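Tail spike protein (Acinetobacter phage vB_AbaP_AS12, PDB 6EU4) probably recognises and degrades the capsular polysaccharide of Acinetobacter baumannii, as phage tailspikes do, during attachment of the virus to its host. Local coordinates at residues N369-L383 with S404-S418. Sequence-based numbering, arbitrary orientation. Where two conformers were deposited one is given.
Sequences NNSMFCVVSNSKVKL and SALAYVEGGSVFEVS
At the corner between strands, S413 OG accepts the N-H of S379 at 2.9 Å (149° at the hydrogen) and donates to E410 O at 2.8 Å. S413 N reaches E410 O as well, closing the type I' turn E410-S413. Beside it, E410 folds back over V376, its chain bent at chi2 (89°), and OE1 takes the N-H of S377 at 3.0 Å; a water joins OE1 to S377 OG. N378 N bonds to G411 O from above the carbonyl plane.

Away from this corner, the F415 ring lies in the interior, on the face of the strands opposite K382 and E416. With CG anti to the backbone N (chi1 180°), it extends across the coil, CE1 3.8 Å from F373 CB, while V381 CG1 meets its edge in plane and A407 CB lies over one face, toward the rim. On the other side of 414-417, E416 OE1 lies 3.5 Å from K382 CD. K380 packs CB on V414, its NZ forming a salt bridge to E344 and a hydrogen bond to the backbone O of E420 of the second subunit. Further along, the N369 amide crosses Y408 at about a right angle, ND2 3.4 Å from CD2, its OD1 gripped by S371 OG.

Parallel backbone bonds join 374-376 to 407-409 and 380-383 to 414-417, as between successive coils of a right-handed beta-helix. F373, V375, V381, L383 and F415 fill the interior, whereas S413 OG, the E410 carboxylate, backbone carbonyls and waters meet the polar groups of the partly exposed corner, consistent with these bonds adding to the backbone register.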
ATOM      1  N   ASN A 369      16.717   5.758  23.844  1.00 14.50           N
ATOM      2  CA  ASN A 369      15.730   6.154  24.841  1.00 14.12           C
ATOM      3  C   ASN A 369      14.528   5.217  24.834  1.00 12.94           C
ATOM      4  O   ASN A 369      14.374   4.364  23.960  1.00 13.32           O
ATOM      5  CB  ASN A 369      15.303   7.607  24.641  1.00 14.94           C
ATOM      6  CG  ASN A 369      14.886   7.901  23.210  1.00 17.86           C
ATOM      7  OD1 ASN A 369      13.863   7.420  22.741  1.00 16.84           O
ATOM      8  ND2 ASN A 369      15.687   8.704  22.514  1.00 18.71           N
ATOM      9  N   ASN A 370      13.694   5.354  25.869  1.00 11.20           N
ATOM     10  CA  ASN A 370      12.629   4.373  26.098  1.00 10.54           C
ATOM     11  C   ASN A 370      11.337   4.830  25.427  1.00 12.18           C
ATOM     12  O   ASN A 370      10.368   5.223  26.066  1.00 12.83           O
ATOM     13  CB  ASN A 370      12.436   4.098  27.585  1.00 10.38           C
ATOM     14  CG  ASN A 370      11.824   5.275  28.385  1.00 13.63           C
ATOM     15  OD1 ASN A 370      12.199   6.452  28.239  1.00 14.66           O
ATOM     16  ND2 ASN A 370      10.902   4.926  29.283  1.00 13.40           N
ATOM     17  N   SER A 371      11.336   4.705  24.097  1.00 12.38           N
ATOM     18  CA  SER A 371      10.195   5.056  23.275  1.00 11.83           C
ATOM     19  C   SER A 371       9.877   3.938  22.292  1.00 10.56           C
ATOM     20  O   SER A 371      10.777   3.285  21.758  1.00 12.29           O
ATOM     21  CB  SER A 371      10.443   6.367  22.511  1.00 13.00           C
ATOM     22  OG  SER A 371      11.591   6.308  21.674  1.00 13.61           O
HETATM   23  N   MSE A 372       8.596   3.737  22.017  1.00 10.18           N
HETATM   24  CA  MSE A 372       8.250   2.727  21.027  1.00  9.89           C
HETATM   25  C   MSE A 372       8.668   3.163  19.625  1.00 10.75           C
HETATM   26  O   MSE A 372       9.224   2.354  18.869  1.00 11.11           O
HETATM   27  CB  MSE A 372       6.761   2.398  21.061  1.00  9.72           C
HETATM   28  CG  MSE A 372       6.354   1.585  22.282  1.00  9.83           C
HETATM   29 SE   MSE A 372       7.165  -0.223  22.324  1.00 12.34          SE
HETATM   30  CE  MSE A 372       8.778   0.164  23.368  1.00 12.04           C
ATOM     31  N   PHE A 373       8.436   4.438  19.298  1.00 10.72           N
ATOM     32  CA  PHE A 373       8.876   5.031  18.036  1.00 10.61           C
ATOM     33  C   PHE A 373       9.917   6.072  18.379  1.00 11.00           C
ATOM     34  O   PHE A 373       9.586   7.122  18.938  1.00 11.94           O
ATOM     35  CB  PHE A 373       7.695   5.632  17.267  1.00 11.16           C
ATOM     36  CG  PHE A 373       6.688   4.607  16.875  1.00 10.02           C
ATOM     37  CD1 PHE A 373       6.847   3.868  15.703  1.00 12.85           C
ATOM     38  CD2 PHE A 373       5.605   4.327  17.695  1.00 10.15           C
ATOM     39  CE1 PHE A 373       5.943   2.882  15.363  1.00 12.02           C
ATOM     40  CE2 PHE A 373       4.690   3.335  17.339  1.00 12.39           C
ATOM     41  CZ  PHE A 373       4.867   2.615  16.176  1.00 12.83           C
ATOM     42  N   CYS A 374      11.180   5.755  18.107  1.00 10.94           N
ATOM     43  CA  CYS A 374      12.292   6.674  18.320  1.00  9.89           C
ATOM     44  C   CYS A 374      12.604   7.272  16.948  1.00 12.94           C
ATOM     45  O   CYS A 374      13.185   6.606  16.089  1.00 11.19           O
ATOM     46  CB  CYS A 374      13.480   5.939  18.925  1.00 11.92           C
ATOM     47  SG  CYS A 374      14.879   7.003  19.294  1.00 13.85           S
ATOM     48  N   VAL A 375      12.198   8.521  16.737  1.00 11.21           N
ATOM     49  CA  VAL A 375      12.081   9.124  15.409  1.00 11.25           C
ATOM     50  C   VAL A 375      13.045  10.299  15.370  1.00 13.11           C
ATOM     51  O   VAL A 375      12.720  11.392  15.858  1.00 12.86           O
ATOM     52  CB  VAL A 375      10.642   9.567  15.121  1.00 11.62           C
ATOM     53  CG1 VAL A 375      10.490  10.055  13.690  1.00 11.36           C
ATOM     54  CG2 VAL A 375       9.665   8.430  15.371  1.00 12.21           C
ATOM     55  N   VAL A 376      14.236  10.098  14.784  1.00 12.20           N
ATOM     56  CA  VAL A 376      15.333  11.038  14.930  1.00 11.10           C
ATOM     57  C   VAL A 376      15.971  11.386  13.580  1.00 12.29           C
ATOM     58  O   VAL A 376      15.852  10.656  12.595  1.00 11.41           O
ATOM     59  CB  VAL A 376      16.401  10.492  15.911  1.00 13.24           C
ATOM     60  CG1 VAL A 376      15.750  10.068  17.217  1.00 15.84           C
ATOM     61  CG2 VAL A 376      17.208   9.315  15.278  1.00 13.29           C
ATOM     62  N   SER A 377      16.652  12.537  13.558  1.00 14.42           N
ATOM     63  CA  SER A 377      17.500  12.966  12.435  0.50 15.01           C
ATOM     64  C   SER A 377      16.735  12.994  11.104  1.00 14.80           C
ATOM     65  O   SER A 377      17.018  12.239  10.166  1.00 15.10           O
ATOM     66  CB  SER A 377      18.725  12.055  12.321  0.50 15.71           C
ATOM     67  OG  SER A 377      19.521  12.142  13.485  0.50 14.07           O
ATOM     68  N   ASN A 378      15.770  13.905  11.021  1.00 13.48           N
ATOM     69  CA  ASN A 378      15.040  14.150   9.775  1.00 14.48           C
ATOM     70  C   ASN A 378      14.302  12.904   9.279  1.00 16.23           C
ATOM     71  O   ASN A 378      14.154  12.680   8.071  1.00 16.24           O
ATOM     72  CB  ASN A 378      15.969  14.682   8.692  1.00 18.17           C
ATOM     73  CG  ASN A 378      16.441  16.079   8.997  1.00 24.37           C
ATOM     74  OD1 ASN A 378      15.628  16.978   9.225  1.00 23.15           O
ATOM     75  ND2 ASN A 378      17.753  16.265   9.045  1.00 29.51           N
ATOM     76  N   SER A 379      13.776  12.128  10.206  1.00 11.30           N
ATOM     77  CA  SER A 379      12.919  11.010   9.843  1.00 10.14           C
ATOM     78  C   SER A 379      11.479  11.473   9.633  1.00 12.52           C
ATOM     79  O   SER A 379      11.067  12.556  10.055  1.00 13.19           O
ATOM     80  CB  SER A 379      12.958   9.927  10.919  1.00 11.10           C
ATOM     81  OG  SER A 379      14.168   9.202  10.877  1.00 11.90           O
ATOM     82  N   LYS A 380      10.714  10.631   8.944  1.00 11.99           N
ATOM     83  CA  LYS A 380       9.278  10.821   8.783  1.00 12.55           C
ATOM     84  C   LYS A 380       8.653   9.471   9.050  1.00 13.79           C
ATOM     85  O   LYS A 380       8.919   8.522   8.310  1.00 14.67           O
ATOM     86  CB  LYS A 380       8.870  11.272   7.373  1.00 16.36           C
ATOM     87  CG  LYS A 380       9.878  11.962   6.547  1.00 18.43           C
ATOM     88  CD  LYS A 380       9.343  12.047   5.112  1.00 17.89           C
ATOM     89  CE  LYS A 380      10.340  12.572   4.153  1.00 18.78           C
ATOM     90  NZ  LYS A 380       9.795  12.627   2.764  1.00 16.45           N
ATOM     91  N   VAL A 381       7.837   9.371  10.095  1.00 10.99           N
ATOM     92  CA  VAL A 381       7.200   8.112  10.452  1.00 10.55           C
ATOM     93  C   VAL A 381       5.709   8.374  10.556  1.00 12.99           C
ATOM     94  O   VAL A 381       5.292   9.301  11.262  1.00 12.17           O
ATOM     95  CB  VAL A 381       7.753   7.547  11.776  1.00 11.29           C
ATOM     96  CG1 VAL A 381       6.928   6.393  12.281  1.00 10.93           C
ATOM     97  CG2 VAL A 381       9.204   7.105  11.601  1.00 13.13           C
ATOM     98  N   LYS A 382       4.910   7.564   9.859  1.00 10.32           N
ATOM     99  CA  LYS A 382       3.459   7.719   9.888  1.00 10.78           C
ATOM    100  C   LYS A 382       2.801   6.396  10.228  1.00 13.30           C
ATOM    101  O   LYS A 382       3.123   5.367   9.623  1.00 13.39           O
ATOM    102  CB  LYS A 382       2.914   8.209   8.548  1.00 13.34           C
ATOM    103  CG  LYS A 382       1.404   8.328   8.556  1.00 17.39           C
ATOM    104  CD  LYS A 382       0.938   8.970   7.273  1.00 23.02           C
ATOM    105  CE  LYS A 382      -0.572   9.237   7.278  1.00 27.96           C
ATOM    106  NZ  LYS A 382      -1.067   9.629   5.913  1.00 31.92           N
ATOM    107  N   LEU A 383       1.855   6.440  11.167  1.00 12.02           N
ATOM    108  CA  LEU A 383       1.006   5.297  11.485  1.00 10.59           C
ATOM    109  C   LEU A 383      -0.334   5.535  10.810  1.00 11.33           C
ATOM    110  O   LEU A 383      -1.113   6.394  11.239  1.00 11.81           O
ATOM    111  CB  LEU A 383       0.846   5.123  12.992  1.00  9.94           C
ATOM    112  CG  LEU A 383       2.153   5.164  13.807  1.00 11.72           C
ATOM    113  CD1 LEU A 383       1.882   4.864  15.252  1.00 12.19           C
ATOM    114  CD2 LEU A 383       3.185   4.209  13.264  1.00 13.43           C
ATOM    115  N   SER A 404       7.191   2.623  28.721  1.00 12.64           N
ATOM    116  CA  SER A 404       7.851   3.461  27.741  1.00 11.62           C
ATOM    117  C   SER A 404       6.972   4.648  27.351  1.00 12.41           C
ATOM    118  O   SER A 404       5.762   4.686  27.619  1.00 12.21           O
ATOM    119  CB  SER A 404       8.185   2.664  26.486  1.00 10.77           C
ATOM    120  OG  SER A 404       7.014   2.408  25.721  1.00 12.78           O
ATOM    121  N   ALA A 405       7.593   5.600  26.654  1.00 10.82           N
ATOM    122  CA  ALA A 405       6.860   6.560  25.849  1.00 11.12           C
ATOM    123  C   ALA A 405       6.306   5.890  24.581  1.00 12.11           C
ATOM    124  O   ALA A 405       6.775   4.834  24.151  1.00 11.52           O
ATOM    125  CB  ALA A 405       7.778   7.724  25.459  1.00 12.84           C
ATOM    126  N   LEU A 406       5.276   6.503  23.978  1.00 11.55           N
ATOM    127  CA  LEU A 406       4.889   6.081  22.634  1.00 10.38           C
ATOM    128  C   LEU A 406       5.946   6.505  21.631  1.00 12.85           C
ATOM    129  O   LEU A 406       6.396   5.703  20.808  1.00 10.94           O
ATOM    130  CB  LEU A 406       3.531   6.658  22.212  1.00 11.87           C
ATOM    131  CG  LEU A 406       3.132   6.353  20.753  1.00 13.08           C
ATOM    132  CD1 LEU A 406       2.985   4.817  20.591  1.00 15.98           C
ATOM    133  CD2 LEU A 406       1.838   7.045  20.322  1.00 15.23           C
ATOM    134  N   ALA A 407       6.383   7.758  21.705  1.00 10.52           N
ATOM    135  CA  ALA A 407       7.288   8.273  20.691  1.00  9.35           C
ATOM    136  C   ALA A 407       8.148   9.397  21.233  1.00 11.68           C
ATOM    137  O   ALA A 407       7.727  10.168  22.098  1.00 11.33           O
ATOM    138  CB  ALA A 407       6.528   8.784  19.475  1.00 12.31           C
ATOM    139  N   TYR A 408       9.368   9.458  20.703  1.00 10.43           N
ATOM    140  CA  TYR A 408      10.290  10.563  20.864  1.00 11.10           C
ATOM    141  C   TYR A 408      10.651  11.039  19.473  1.00 11.77           C
ATOM    142  O   TYR A 408      11.050  10.229  18.628  1.00 12.97           O
ATOM    143  CB  TYR A 408      11.552  10.145  21.604  1.00 13.20           C
ATOM    144  CG  TYR A 408      12.543  11.272  21.750  1.00 11.92           C
ATOM    145  CD1 TYR A 408      12.230  12.396  22.490  1.00 14.07           C
ATOM    146  CD2 TYR A 408      13.787  11.207  21.150  1.00 13.89           C
ATOM    147  CE1 TYR A 408      13.113  13.420  22.639  1.00 15.71           C
ATOM    148  CE2 TYR A 408      14.693  12.246  21.308  1.00 15.74           C
ATOM    149  CZ  TYR A 408      14.348  13.335  22.059  1.00 16.26           C
ATOM    150  OH  TYR A 408      15.221  14.391  22.212  1.00 20.68           O
ATOM    151  N   VAL A 409      10.483  12.333  19.234  1.00 11.52           N
ATOM    152  CA  VAL A 409      10.599  12.911  17.904  1.00 11.18           C
ATOM    153  C   VAL A 409      11.550  14.094  17.991  1.00 13.99           C
ATOM    154  O   VAL A 409      11.280  15.053  18.720  1.00 13.19           O
ATOM    155  CB  VAL A 409       9.230  13.354  17.348  1.00 11.17           C
ATOM    156  CG1 VAL A 409       9.332  13.627  15.861  1.00 11.03           C
ATOM    157  CG2 VAL A 409       8.148  12.306  17.627  1.00 12.37           C
ATOM    158  N   GLU A 410      12.648  14.048  17.234  1.00 13.63           N
ATOM    159  CA  GLU A 410      13.673  15.081  17.355  1.00 13.09           C
ATOM    160  C   GLU A 410      14.389  15.329  16.034  1.00 13.29           C
ATOM    161  O   GLU A 410      14.226  14.603  15.047  1.00 14.14           O
ATOM    162  CB  GLU A 410      14.696  14.708  18.445  1.00 15.45           C
ATOM    163  CG  GLU A 410      15.691  13.636  18.044  1.00 18.67           C
ATOM    164  CD  GLU A 410      16.944  14.190  17.371  1.00 19.65           C
ATOM    165  OE1 GLU A 410      17.238  13.784  16.224  1.00 17.13           O
ATOM    166  OE2 GLU A 410      17.630  15.053  17.966  1.00 19.76           O
ATOM    167  N   GLY A 411      15.208  16.385  16.035  1.00 14.31           N
ATOM    168  CA  GLY A 411      16.156  16.640  14.963  1.00 17.20           C
ATOM    169  C   GLY A 411      15.541  16.804  13.581  1.00 15.15           C
ATOM    170  O   GLY A 411      16.044  16.235  12.601  1.00 16.11           O
ATOM    171  N   GLY A 412      14.481  17.603  13.481  1.00 15.46           N
ATOM    172  CA  GLY A 412      13.814  17.852  12.222  1.00 18.09           C
ATOM    173  C   GLY A 412      12.844  16.775  11.788  1.00 15.51           C
ATOM    174  O   GLY A 412      12.292  16.872  10.685  1.00 16.34           O
ATOM    175  N   SER A 413      12.619  15.756  12.611  1.00 12.04           N
ATOM    176  CA  SER A 413      11.743  14.647  12.252  1.00 11.94           C
ATOM    177  C   SER A 413      10.272  15.040  12.339  1.00 13.31           C
ATOM    178  O   SER A 413       9.900  16.050  12.941  1.00 13.50           O
ATOM    179  CB  SER A 413      11.991  13.460  13.159  1.00 11.88           C
ATOM    180  OG  SER A 413      13.320  12.976  12.991  1.00 13.75           O
ATOM    181  N   VAL A 414       9.433  14.210  11.732  1.00 11.86           N
ATOM    182  CA  VAL A 414       7.983  14.349  11.813  1.00 11.95           C
ATOM    183  C   VAL A 414       7.396  12.978  12.111  1.00 12.46           C
ATOM    184  O   VAL A 414       7.857  11.960  11.577  1.00 11.50           O
ATOM    185  CB  VAL A 414       7.387  14.969  10.536  1.00 15.91           C
ATOM    186  CG1 VAL A 414       7.666  14.118   9.323  1.00 18.46           C
ATOM    187  CG2 VAL A 414       5.893  15.204  10.713  1.00 16.24           C
ATOM    188  N   PHE A 415       6.402  12.959  12.998  1.00 11.03           N
ATOM    189  CA  PHE A 415       5.717  11.755  13.448  1.00 10.05           C
ATOM    190  C   PHE A 415       4.222  11.999  13.315  1.00 11.80           C
ATOM    191  O   PHE A 415       3.714  13.006  13.819  1.00 12.29           O
ATOM    192  CB  PHE A 415       6.083  11.442  14.907  1.00 11.80           C
ATOM    193  CG  PHE A 415       5.423  10.213  15.475  1.00 11.30           C
ATOM    194  CD1 PHE A 415       5.651   8.955  14.925  1.00 12.16           C
ATOM    195  CD2 PHE A 415       4.614  10.308  16.598  1.00 10.76           C
ATOM    196  CE1 PHE A 415       5.078   7.815  15.484  1.00 11.64           C
ATOM    197  CE2 PHE A 415       4.034   9.176  17.150  1.00 11.25           C
ATOM    198  CZ  PHE A 415       4.258   7.931  16.590  1.00 10.92           C
ATOM    199  N   GLU A 416       3.521  11.083  12.652  1.00 11.26           N
ATOM    200  CA  GLU A 416       2.104  11.243  12.345  1.00 10.18           C
ATOM    201  C   GLU A 416       1.354  10.010  12.833  1.00 12.62           C
ATOM    202  O   GLU A 416       1.778   8.883  12.573  1.00 12.39           O
ATOM    203  CB  GLU A 416       1.888  11.453  10.833  1.00 13.73           C
ATOM    204  CG  GLU A 416       2.577  12.720  10.295  1.00 18.29           C
ATOM    205  CD  GLU A 416       2.748  12.758   8.759  1.00 22.88           C
ATOM    206  OE1 GLU A 416       2.898  11.705   8.113  1.00 25.70           O
ATOM    207  OE2 GLU A 416       2.756  13.862   8.198  1.00 25.08           O
ATOM    208  N   VAL A 417       0.254  10.225  13.558  1.00 12.95           N
ATOM    209  CA  VAL A 417      -0.606   9.149  14.054  1.00 11.89           C
ATOM    210  C   VAL A 417      -2.030   9.430  13.613  1.00 13.52           C
ATOM    211  O   VAL A 417      -2.622  10.432  14.030  1.00 12.49           O
ATOM    212  CB  VAL A 417      -0.554   9.002  15.587  1.00 12.17           C
ATOM    213  CG1 VAL A 417      -1.451   7.831  16.053  1.00 12.59           C
ATOM    214  CG2 VAL A 417       0.864   8.795  16.086  1.00 14.15           C
ATOM    215  N   SER A 418      -2.585   8.541  12.796  1.00 10.25           N
ATOM    216  CA  SER A 418      -3.939   8.707  12.286  1.00 11.90           C
ATOM    217  C   SER A 418      -4.975   8.564  13.402  1.00  9.69           C
ATOM    218  O   SER A 418      -4.709   7.946  14.434  1.00 11.15           O
ATOM    219  CB  SER A 418      -4.216   7.669  11.194  1.00 12.81           C
ATOM    220  OG  SER A 418      -4.417   6.383  11.772  1.00 12.97           O
TER
HETATM  221  O   HOH W   1      19.578  14.533  14.896  1.00 23.27           O
HETATM  222  O   HOH W   2      13.260  18.366   8.330  1.00 45.65           O
HETATM  223  O   HOH W   3      11.340  15.188   8.513  1.00 26.00           O